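Local coordinates for galactose-binding like protein (Bacteroides thetaiotaomicron, PDB 7M1A) that binds a calcium ion and, as the C-terminal galactose-binding-like part of a SusE-like protein, probably takes part in recognising or processing carbohydrates, at residues Met26-Trp30 against Val57-Asp61; Leu68-Trp74 against Phe170-Trp176; Leu112-Asn117 against Asp140-Pro145. All blocks are in the same frame, centred on the assembly; numbering follows the deposited sequence.

Contact 1. Residues Met26-Trp30 against Val57-Asp61. With CA (calcium ion), chain F.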
loop_
_atom_site.group_PDB
_atom_site.type_symbol
_atom_site.label_atom_id
_atom_site.label_comp_id
_atom_site.label_asym_id
_atom_site.label_seq_id
_atom_site.Cartn_x
_atom_site.Cartn_y
_atom_site.Cartn_z
HETATM N N MSE A 26 1.516 1.509 6.178
HETATM C CA MSE A 26 1.110 2.892 6.064
HETATM C C MSE A 26 -0.302 3.073 6.655
HETATM O O MSE A 26 -0.579 4.087 7.299
HETATM C CB MSE A 26 1.172 3.432 4.617
HETATM C CG MSE A 26 1.108 5.016 4.696
HETATM SE SE MSE A 26 1.106 5.806 2.897
HETATM C CE MSE A 26 2.872 5.137 2.278
ATOM N N GLU A 27 -1.225 2.085 6.377
ATOM C CA GLU A 27 -2.611 2.246 6.795
ATOM C C GLU A 27 -2.699 2.350 8.318
ATOM O O GLU A 27 -3.703 2.796 8.820
ATOM C CB GLU A 27 -3.405 1.012 6.334
ATOM C CG GLU A 27 -3.674 0.927 4.810
ATOM C CD GLU A 27 -2.567 0.432 3.930
ATOM O OE1 GLU A 27 -1.423 0.120 4.385
ATOM O OE2 GLU A 27 -2.906 0.257 2.704
ATOM N N TYR A 28 -1.653 1.917 9.042
ATOM C CA TYR A 28 -1.735 2.026 10.492
ATOM C C TYR A 28 -1.654 3.461 11.012
ATOM O O TYR A 28 -1.955 3.657 12.224
ATOM C CB TYR A 28 -0.623 1.149 11.123
ATOM C CG TYR A 28 -0.713 -0.342 10.851
ATOM C CD1 TYR A 28 -1.898 -0.958 10.432
ATOM C CD2 TYR A 28 0.416 -1.137 10.979
ATOM C CE1 TYR A 28 -1.914 -2.318 10.181
ATOM C CE2 TYR A 28 0.410 -2.520 10.789
ATOM C CZ TYR A 28 -0.785 -3.099 10.449
ATOM O OH TYR A 28 -0.791 -4.432 10.138
ATOM N N VAL A 29 -1.230 4.427 10.151
ATOM C CA VAL A 29 -1.173 5.813 10.631
ATOM C C VAL A 29 -2.471 6.553 10.316
ATOM O O VAL A 29 -2.569 7.719 10.620
ATOM C CB VAL A 29 0.067 6.584 10.166
ATOM C CG1 VAL A 29 1.339 5.844 10.579
ATOM C CG2 VAL A 29 0.049 6.966 8.682
ATOM N N TRP A 30 -3.528 5.867 9.789
ATOM C CA TRP A 30 -4.868 6.445 9.725
ATOM C C TRP A 30 -5.936 5.452 10.203
ATOM O O TRP A 30 -7.044 5.521 9.733
ATOM C CB TRP A 30 -5.139 7.082 8.345
ATOM C CG TRP A 30 -5.037 6.106 7.210
ATOM C CD1 TRP A 30 -5.947 5.157 6.858
ATOM C CD2 TRP A 30 -4.027 6.142 6.174
ATOM N NE1 TRP A 30 -5.537 4.517 5.685
ATOM C CE2 TRP A 30 -4.372 5.120 5.215
ATOM C CE3 TRP A 30 -2.869 6.928 5.943
ATOM C CZ2 TRP A 30 -3.634 4.865 4.074
ATOM C CZ3 TRP A 30 -2.164 6.682 4.782
ATOM C CH2 TRP A 30 -2.552 5.704 3.867
ATOM N N VAL A 57 10.607 9.710 2.057
ATOM C CA VAL A 57 9.412 10.276 1.431
ATOM C C VAL A 57 8.359 9.170 1.309
ATOM O O VAL A 57 8.675 8.119 0.814
ATOM C CB VAL A 57 9.740 10.929 0.061
ATOM C CG1 VAL A 57 8.485 11.352 -0.692
ATOM C CG2 VAL A 57 10.757 12.024 0.184
ATOM N N PHE A 58 7.093 9.483 1.639
ATOM C CA PHE A 58 6.047 8.524 1.267
ATOM C C PHE A 58 4.791 9.341 0.928
ATOM O O PHE A 58 4.704 10.556 1.170
ATOM C CB PHE A 58 5.830 7.489 2.391
ATOM C CG PHE A 58 5.302 8.051 3.671
ATOM C CD1 PHE A 58 3.953 8.298 3.884
ATOM C CD2 PHE A 58 6.212 8.453 4.665
ATOM C CE1 PHE A 58 3.475 8.873 5.055
ATOM C CE2 PHE A 58 5.749 9.047 5.841
ATOM C CZ PHE A 58 4.391 9.311 6.036
ATOM N N THR A 59 3.849 8.644 0.257
ATOM C CA THR A 59 2.781 9.305 -0.471
ATOM C C THR A 59 1.458 8.601 -0.142
ATOM O O THR A 59 1.383 7.362 -0.101
ATOM C CB THR A 59 3.053 9.165 -1.964
ATOM O OG1 THR A 59 4.371 9.634 -2.304
ATOM C CG2 THR A 59 2.060 9.934 -2.806
ATOM N N PHE A 60 0.350 9.364 -0.094
ATOM C CA PHE A 60 -0.976 8.768 0.102
ATOM C C PHE A 60 -2.055 9.682 -0.457
ATOM O O PHE A 60 -1.781 10.793 -0.866
ATOM C CB PHE A 60 -1.237 8.374 1.559
ATOM C CG PHE A 60 -1.158 9.480 2.560
ATOM C CD1 PHE A 60 0.074 9.896 3.056
ATOM C CD2 PHE A 60 -2.299 10.141 3.048
ATOM C CE1 PHE A 60 0.169 10.857 4.088
ATOM C CE2 PHE A 60 -2.198 11.149 4.044
ATOM C CZ PHE A 60 -0.982 11.485 4.559
ATOM N N ASP A 61 -3.273 9.164 -0.535
ATOM C CA ASP A 61 -4.433 9.782 -1.157
ATOM C C ASP A 61 -5.426 9.974 -0.028
ATOM O O ASP A 61 -5.792 9.000 0.679
ATOM C CB ASP A 61 -4.919 8.797 -2.210
ATOM C CG ASP A 61 -6.104 9.178 -3.049
ATOM O OD1 ASP A 61 -6.801 10.162 -2.756
ATOM O OD2 ASP A 61 -6.284 8.493 -4.096
HETATM CA CA CA F . -2.480 4.583 14.231
HETATM O O HOH W 1 -1.887 2.702 15.506
#
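Met26, modelled as selenomethionine, reaches from a short 3-10 turn to two neighbouring rings on strand 56-66. Its chain runs out extended, with CG opposite the backbone N (chi1 -164°), and then bends at chi3 (-62°), so that selenium and methyl divide the work. SE lies 3.7 Å from Phe60 CB, and the terminal methyl CE comes obliquely to the other ring, 3.7 Å from Phe58 CD1. SE stands obliquely to both rings, a Met-aromatic contact with each, and also comes 3.4 Å from the backbone O of Thr59, which lies between the two aromatic residues. Beside it, Trp30 brings the CZ3 corner of its six-membered ring 3.7 Å from Phe60 CG, the ring planes inclined at 40°. The indole also folds back over its own turn, with Glu27 CA and Met26 O beneath one face, while Phe8 forms an edge-to-face pair with it.

The part of the turn away from the strand is different. Glu27 and Tyr28 are partly exposed and pack on Tyr12 of the second subunit, and the backbone O of Tyr28 binds the calcium ion at 2.3 Å. Asn31 OD1, Glu172 OE1 and the backbone O atoms of Arg33 and Thr171 complete the protein ligands, and water 1 also binds the metal. The turn is closed by a backbone hydrogen bond from Val29 N to Met26 O (2.9 Å). No hydrogen bond crosses to strand 56-66, against which the turn is held by apolar and sulfur-aromatic packing; Val29 hydrogen-bonds to Leu173, and the outer side relies on largely electrostatic calcium-oxygen coordination.

Contact 2. Residues Leu68-Trp74 against Phe170-Trp176. With CA (calcium ion), chain F.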
loop_
_atom_site.group_PDB
_atom_site.type_symbol
_atom_site.label_atom_id
_atom_site.label_comp_id
_atom_site.label_asym_id
_atom_site.label_seq_id
_atom_site.Cartn_x
_atom_site.Cartn_y
_atom_site.Cartn_z
ATOM N N LEU A 68 -7.754 22.159 3.225
ATOM C CA LEU A 68 -7.282 21.699 4.506
ATOM C C LEU A 68 -7.296 22.875 5.494
ATOM O O LEU A 68 -6.882 23.993 5.199
ATOM C CB LEU A 68 -5.837 21.190 4.408
ATOM C CG LEU A 68 -5.704 19.923 3.560
ATOM C CD1 LEU A 68 -4.231 19.511 3.483
ATOM C CD2 LEU A 68 -6.574 18.828 4.157
ATOM N N SER A 69 -7.576 22.531 6.769
ATOM C CA SER A 69 -7.564 23.497 7.873
ATOM C C SER A 69 -6.521 23.160 8.948
ATOM O O SER A 69 -5.823 24.066 9.433
ATOM C CB SER A 69 -8.909 23.595 8.458
ATOM O OG SER A 69 -9.329 22.340 8.987
ATOM N N ARG A 70 -6.354 21.853 9.287
ATOM C CA ARG A 70 -5.417 21.505 10.337
ATOM C C ARG A 70 -4.813 20.135 10.060
ATOM O O ARG A 70 -5.392 19.290 9.314
ATOM C CB ARG A 70 -6.154 21.500 11.708
ATOM C CG ARG A 70 -6.771 22.839 12.117
ATOM C CD ARG A 70 -7.120 22.894 13.610
ATOM N NE ARG A 70 -6.009 23.137 14.525
ATOM C CZ ARG A 70 -5.356 22.195 15.190
ATOM N NH1 ARG A 70 -5.896 20.964 15.289
ATOM N NH2 ARG A 70 -4.304 22.425 15.937
ATOM N N PHE A 71 -3.629 19.927 10.690
ATOM C CA PHE A 71 -2.867 18.693 10.593
ATOM C C PHE A 71 -2.323 18.337 11.965
ATOM O O PHE A 71 -1.907 19.254 12.710
ATOM C CB PHE A 71 -1.763 18.838 9.531
ATOM C CG PHE A 71 -0.790 17.697 9.507
ATOM C CD1 PHE A 71 -1.105 16.491 8.890
ATOM C CD2 PHE A 71 0.397 17.806 10.247
ATOM C CE1 PHE A 71 -0.147 15.486 8.884
ATOM C CE2 PHE A 71 1.332 16.806 10.198
ATOM C CZ PHE A 71 1.063 15.654 9.535
ATOM N N ALA A 72 -2.327 17.064 12.303
ATOM C CA ALA A 72 -1.683 16.612 13.538
ATOM C C ALA A 72 -0.940 15.318 13.281
ATOM O O ALA A 72 -1.362 14.516 12.441
ATOM C CB ALA A 72 -2.687 16.498 14.702
ATOM N N LEU A 73 0.084 15.012 14.070
ATOM C CA LEU A 73 0.876 13.819 13.930
ATOM C C LEU A 73 1.340 13.405 15.320
ATOM O O LEU A 73 1.840 14.263 16.069
ATOM C CB LEU A 73 2.042 14.006 12.968
ATOM C CG LEU A 73 2.947 12.773 12.689
ATOM C CD1 LEU A 73 3.454 12.810 11.230
ATOM C CD2 LEU A 73 4.123 12.671 13.691
ATOM N N TRP A 74 1.287 12.096 15.604
ATOM C CA TRP A 74 1.712 11.545 16.898
ATOM C C TRP A 74 2.861 10.559 16.666
ATOM O O TRP A 74 2.721 9.618 15.898
ATOM C CB TRP A 74 0.552 10.772 17.613
ATOM C CG TRP A 74 -0.509 11.722 18.071
ATOM C CD1 TRP A 74 -0.643 12.195 19.341
ATOM C CD2 TRP A 74 -1.582 12.351 17.294
ATOM N NE1 TRP A 74 -1.737 13.032 19.421
ATOM C CE2 TRP A 74 -2.360 13.121 18.183
ATOM C CE3 TRP A 74 -2.091 12.225 16.007
ATOM C CZ2 TRP A 74 -3.502 13.829 17.832
ATOM C CZ3 TRP A 74 -3.229 12.908 15.605
ATOM C CH2 TRP A 74 -3.918 13.739 16.515
ATOM N N PHE A 170 6.127 6.632 13.151
ATOM C CA PHE A 170 5.121 7.325 13.941
ATOM C C PHE A 170 3.838 6.487 13.945
ATOM O O PHE A 170 3.763 5.490 13.173
ATOM C CB PHE A 170 4.849 8.777 13.523
ATOM C CG PHE A 170 4.209 8.928 12.183
ATOM C CD1 PHE A 170 4.993 8.802 11.009
ATOM C CD2 PHE A 170 2.871 9.230 12.050
ATOM C CE1 PHE A 170 4.428 8.990 9.742
ATOM C CE2 PHE A 170 2.301 9.407 10.765
ATOM C CZ PHE A 170 3.090 9.254 9.640
ATOM N N THR A 171 2.842 6.855 14.800
ATOM C CA THR A 171 1.678 6.005 14.996
ATOM C C THR A 171 0.410 6.523 14.297
ATOM O O THR A 171 -0.461 5.651 13.967
ATOM C CB THR A 171 1.388 5.733 16.480
ATOM O OG1 THR A 171 0.258 4.858 16.585
ATOM C CG2 THR A 171 1.047 6.986 17.283
ATOM N N GLU A 172 0.185 7.838 14.130
ATOM C CA GLU A 172 -1.100 8.308 13.613
ATOM C C GLU A 172 -0.911 9.722 13.089
ATOM O O GLU A 172 -0.105 10.492 13.655
ATOM C CB GLU A 172 -2.194 8.330 14.715
ATOM C CG GLU A 172 -3.621 8.560 14.224
ATOM C CD GLU A 172 -4.203 7.441 13.352
ATOM O OE1 GLU A 172 -3.614 6.347 13.269
ATOM O OE2 GLU A 172 -5.304 7.645 12.833
ATOM N N LEU A 173 -1.686 10.076 12.055
ATOM C CA LEU A 173 -1.831 11.471 11.665
ATOM C C LEU A 173 -3.308 11.753 11.495
ATOM O O LEU A 173 -4.116 10.812 11.386
ATOM C CB LEU A 173 -0.963 11.828 10.440
ATOM C CG LEU A 173 -0.992 10.878 9.249
ATOM C CD1 LEU A 173 -2.362 10.944 8.590
ATOM C CD2 LEU A 173 0.128 11.271 8.289
ATOM N N THR A 174 -3.682 13.050 11.491
ATOM C CA THR A 174 -5.068 13.423 11.272
ATOM C C THR A 174 -5.061 14.694 10.426
ATOM O O THR A 174 -4.256 15.599 10.672
ATOM C CB THR A 174 -5.788 13.698 12.604
ATOM O OG1 THR A 174 -5.692 12.474 13.373
ATOM C CG2 THR A 174 -7.256 14.024 12.426
ATOM N N PHE A 175 -6.008 14.770 9.475
ATOM C CA PHE A 175 -6.272 16.005 8.745
ATOM C C PHE A 175 -7.701 16.479 9.060
ATOM O O PHE A 175 -8.626 15.681 9.219
ATOM C CB PHE A 175 -6.220 15.860 7.226
ATOM C CG PHE A 175 -4.832 15.617 6.709
ATOM C CD1 PHE A 175 -4.200 14.352 6.743
ATOM C CD2 PHE A 175 -4.097 16.689 6.256
ATOM C CE1 PHE A 175 -2.886 14.199 6.300
ATOM C CE2 PHE A 175 -2.779 16.517 5.817
ATOM C CZ PHE A 175 -2.149 15.271 5.818
ATOM N N TRP A 176 -7.864 17.803 9.118
ATOM C CA TRP A 176 -9.164 18.440 9.186
ATOM C C TRP A 176 -9.297 19.367 7.968
ATOM O O TRP A 176 -8.285 19.892 7.540
ATOM C CB TRP A 176 -9.368 19.196 10.533
ATOM C CG TRP A 176 -9.387 18.389 11.785
ATOM C CD1 TRP A 176 -10.495 17.956 12.475
ATOM C CD2 TRP A 176 -8.228 17.847 12.472
ATOM N NE1 TRP A 176 -10.095 17.247 13.543
ATOM C CE2 TRP A 176 -8.735 17.171 13.616
ATOM C CE3 TRP A 176 -6.826 17.920 12.319
ATOM C CZ2 TRP A 176 -7.909 16.638 14.591
ATOM C CZ3 TRP A 176 -5.994 17.388 13.298
ATOM C CH2 TRP A 176 -6.530 16.738 14.433
HETATM CA CA CA F . -2.480 4.583 14.231
HETATM O O HOH W 1 -1.887 2.702 15.506
#
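Phe170 turns a ring face to Leu73, whose CD1 stands 3.7 Å from the ring centroid and 16° off its normal, a CH-pi contact. Thr171 N bonds to Trp74 O at 3.0 Å; its own carbonyl O binds the calcium ion, while OG1 turns to Val43 O. Glu172 also faces Trp74, its backbone O accepting from Trp74 N, a classic beta bulge. A bend at chi2 (66°) carries Glu172 OE1 to the calcium, 2.3 Å away, and OE2 forms a salt bridge with Lys5. Leu173 opposes Leu73 in a non-hydrogen-bonded pair. These are two central antiparallel strands of the four-stranded sheet, one layer of the beta-sandwich of galactose-binding-like domains, with Phe71, Leu73, Leu173 and Phe175 on the face turned to the other layer. Thr174 exchanges two backbone hydrogen bonds with Ala72, and its OG1, with Lys5 as polar partner, sits at the edge of the Trp74 ring, 3.4 Å from CZ3. Phe175 offers a ring face to Phe71, with CZ 3.5 Å from Phe71 CD1 and the planes inclined at 56°, while Leu68 CD2 comes obliquely to Phe175 CD2, 3.9 Å away. A serine in place of Phe175 would probably open a gap between Leu68 and Phe71 and let the Phe71 ring turn. Trp176 ends on a second classic bulge: its O takes the N-H groups of Ser69 (2.8 Å) and Arg70 from one face of the carbonyl plane. Over the indole lies Arg70 NH1, a long and at most weak cation-pi approach, the guanidinium being bonded to Gln141 OE1; Thr174 CG2 covers the opposite face, and Ala72 CB meets the ring edge.

Contact 3. Residues Leu112-Asn117 against Asp140-Pro145; sequences LLDMEN and DQANVP
Leu113 and Met115 project from strand 110-116 to meet Ala142 in the apolar portion of this contact. The two methyls of Leu113 part company: CD1 lies 4.1 Å from Val144 CG2, the two side chains crossing at about a right angle, whereas CD2 approaches Ala142 CB and the backbone O of Asn143. Met115, a selenomethionine here, is coiled by successive bends at chi2 (-68°) and chi3. That folding lays SE 3.7 Å from Ala142 CB and carries CE on to Asp140 CB, 3.8 Å away, where the two side chains run past each other in opposite directions.

The polar interactions gather at the other end. Asn117 ND2 donates to Asp140 OD1 at 2.9 Å, meeting the carboxylate on its syn side but 26° out of the carboxylate plane; the oxygen lies close to the amide plane, although amide and carboxylate are turned 57° apart. Water 2 gives a hydrogen bond to Glu116 O (2.8 Å) and a weak one to Asp140 OD1. Since Tyr91 OH is bonded to OD2, both carboxylate oxygens are engaged, which probably favours the ionised form. The amide is held from its other end as well, Asn117 OD1 being bonded to Trp162 NE1, which probably fixes the rotation of the amide.

No backbone bond joins the strands, whose axes come within 8.3 Å. They belong to different layers of the sandwich: strand 110-116 pairs with strand 88-96 in the larger sheet, and strand 140-143, which follows helix 130-138 after a single residue, borders strand 70-74 in the smaller one, with Phe71 touching both Leu113 and Met115.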
loop_
_atom_site.group_PDB
_atom_site.type_symbol
_atom_site.label_atom_id
_atom_site.label_comp_id
_atom_site.label_asym_id
_atom_site.label_seq_id
_atom_site.Cartn_x
_atom_site.Cartn_y
_atom_site.Cartn_z
ATOM N N LEU A 112 2.918 22.369 1.961
ATOM C CA LEU A 112 1.766 22.845 2.745
ATOM C C LEU A 112 2.256 23.316 4.113
ATOM O O LEU A 112 1.780 24.344 4.645
ATOM C CB LEU A 112 0.728 21.748 2.863
ATOM C CG LEU A 112 0.105 21.315 1.514
ATOM C CD1 LEU A 112 -0.661 20.030 1.931
ATOM C CD2 LEU A 112 -0.917 22.347 1.067
ATOM N N LEU A 113 3.186 22.549 4.717
ATOM C CA LEU A 113 3.599 22.795 6.097
ATOM C C LEU A 113 5.073 22.438 6.289
ATOM O O LEU A 113 5.515 21.382 5.833
ATOM C CB LEU A 113 2.862 21.872 7.110
ATOM C CG LEU A 113 1.339 22.125 7.216
ATOM C CD1 LEU A 113 0.646 20.966 7.919
ATOM C CD2 LEU A 113 0.998 23.472 7.851
ATOM N N ASP A 114 5.753 23.327 7.050
ATOM C CA ASP A 114 7.082 23.027 7.593
ATOM C C ASP A 114 6.859 22.670 9.061
ATOM O O ASP A 114 6.333 23.498 9.820
ATOM C CB ASP A 114 7.944 24.287 7.665
ATOM C CG ASP A 114 8.311 24.805 6.306
ATOM O OD1 ASP A 114 8.967 24.063 5.606
ATOM O OD2 ASP A 114 7.822 25.898 5.910
HETATM N N MSE A 115 7.149 21.433 9.461
HETATM C CA MSE A 115 6.884 20.969 10.823
HETATM C C MSE A 115 8.193 20.811 11.570
HETATM O O MSE A 115 9.186 20.289 11.063
HETATM C CB MSE A 115 6.137 19.609 10.835
HETATM C CG MSE A 115 4.854 19.655 10.051
HETATM SE SE MSE A 115 3.464 20.805 10.878
HETATM C CE MSE A 115 3.181 19.735 12.498
ATOM N N GLU A 116 8.135 21.191 12.849
ATOM C CA GLU A 116 9.190 20.849 13.780
ATOM C C GLU A 116 8.564 20.280 15.055
ATOM O O GLU A 116 7.697 20.902 15.651
ATOM C CB GLU A 116 10.089 22.047 14.134
ATOM C CG GLU A 116 11.150 21.634 15.183
ATOM C CD GLU A 116 12.131 22.693 15.611
ATOM O OE1 GLU A 116 12.030 23.800 15.075
ATOM O OE2 GLU A 116 13.006 22.381 16.461
ATOM N N ASN A 117 8.993 19.086 15.448
ATOM C CA ASN A 117 8.588 18.525 16.735
ATOM C C ASN A 117 9.548 19.116 17.782
ATOM O O ASN A 117 10.763 18.792 17.798
ATOM C CB ASN A 117 8.766 17.006 16.706
ATOM C CG ASN A 117 8.478 16.357 18.042
ATOM O OD1 ASN A 117 9.289 15.609 18.554
ATOM N ND2 ASN A 117 7.314 16.649 18.603
ATOM N N ASP A 140 2.075 16.768 17.442
ATOM C CA ASP A 140 2.355 17.987 16.709
ATOM C C ASP A 140 1.044 18.475 16.101
ATOM O O ASP A 140 0.227 17.655 15.670
ATOM C CB ASP A 140 3.361 17.655 15.614
ATOM C CG ASP A 140 4.743 17.341 16.175
ATOM O OD1 ASP A 140 5.115 17.917 17.260
ATOM O OD2 ASP A 140 5.515 16.659 15.402
ATOM N N GLN A 141 0.826 19.775 16.092
ATOM C CA GLN A 141 -0.442 20.433 15.740
ATOM C C GLN A 141 -0.128 21.613 14.812
ATOM O O GLN A 141 0.764 22.425 15.106
ATOM C CB GLN A 141 -1.112 21.071 16.969
ATOM C CG GLN A 141 -1.595 20.025 17.969
ATOM C CD GLN A 141 -2.795 19.236 17.481
ATOM O OE1 GLN A 141 -3.670 19.807 16.816
ATOM N NE2 GLN A 141 -2.983 18.003 17.942
ATOM N N ALA A 142 -0.828 21.758 13.685
ATOM C CA ALA A 142 -0.601 22.925 12.833
ATOM C C ALA A 142 -1.894 23.345 12.155
ATOM O O ALA A 142 -2.697 22.476 11.818
ATOM C CB ALA A 142 0.436 22.622 11.828
ATOM N N ASN A 143 -2.055 24.651 11.984
ATOM C CA ASN A 143 -3.083 25.151 11.087
ATOM C C ASN A 143 -2.482 25.316 9.692
ATOM O O ASN A 143 -1.370 25.752 9.510
ATOM C CB ASN A 143 -3.494 26.570 11.574
ATOM C CG ASN A 143 -4.177 26.451 12.942
ATOM O OD1 ASN A 143 -4.942 25.522 13.255
ATOM N ND2 ASN A 143 -3.955 27.422 13.825
ATOM N N VAL A 144 -3.261 24.917 8.685
ATOM C CA VAL A 144 -2.802 25.072 7.292
ATOM C C VAL A 144 -3.197 26.443 6.784
ATOM O O VAL A 144 -4.351 26.805 6.939
ATOM C CB VAL A 144 -3.461 23.921 6.500
ATOM C CG1 VAL A 144 -3.157 24.106 5.024
ATOM C CG2 VAL A 144 -3.069 22.521 6.965
ATOM N N PRO A 145 -2.251 27.251 6.224
ATOM C CA PRO A 145 -2.636 28.600 5.768
ATOM C C PRO A 145 -3.825 28.562 4.821
ATOM O O PRO A 145 -3.864 27.674 3.946
ATOM C CB PRO A 145 -1.376 29.079 5.071
ATOM C CG PRO A 145 -0.258 28.324 5.802
ATOM C CD PRO A 145 -0.816 26.937 6.081
HETATM O O HOH W 2 4.918 20.756 15.899
#

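Overall arrangement
Contacts 1 and 3 bring together residues from different layers or elements through side chains, whereas contact 2 is pairing within a single sheet and carries the backbone bonds. Contacts 1 and 2 are both buried and share the calcium ion and water 1; Val29 O probably bonds to Leu173 N, tying the metal-binding turn to the strand. Contact 3 is only partly buried and mixes apolar packing with amide, carboxylate and water. It lies within the chain loop closed by contact 2 and adjoins it through neighbouring strands, Ser69 O probably accepting from Val144 N. Contacts 1 and 3 do not touch: their centres are about 17 Å apart, on opposite sides of the chain's centre.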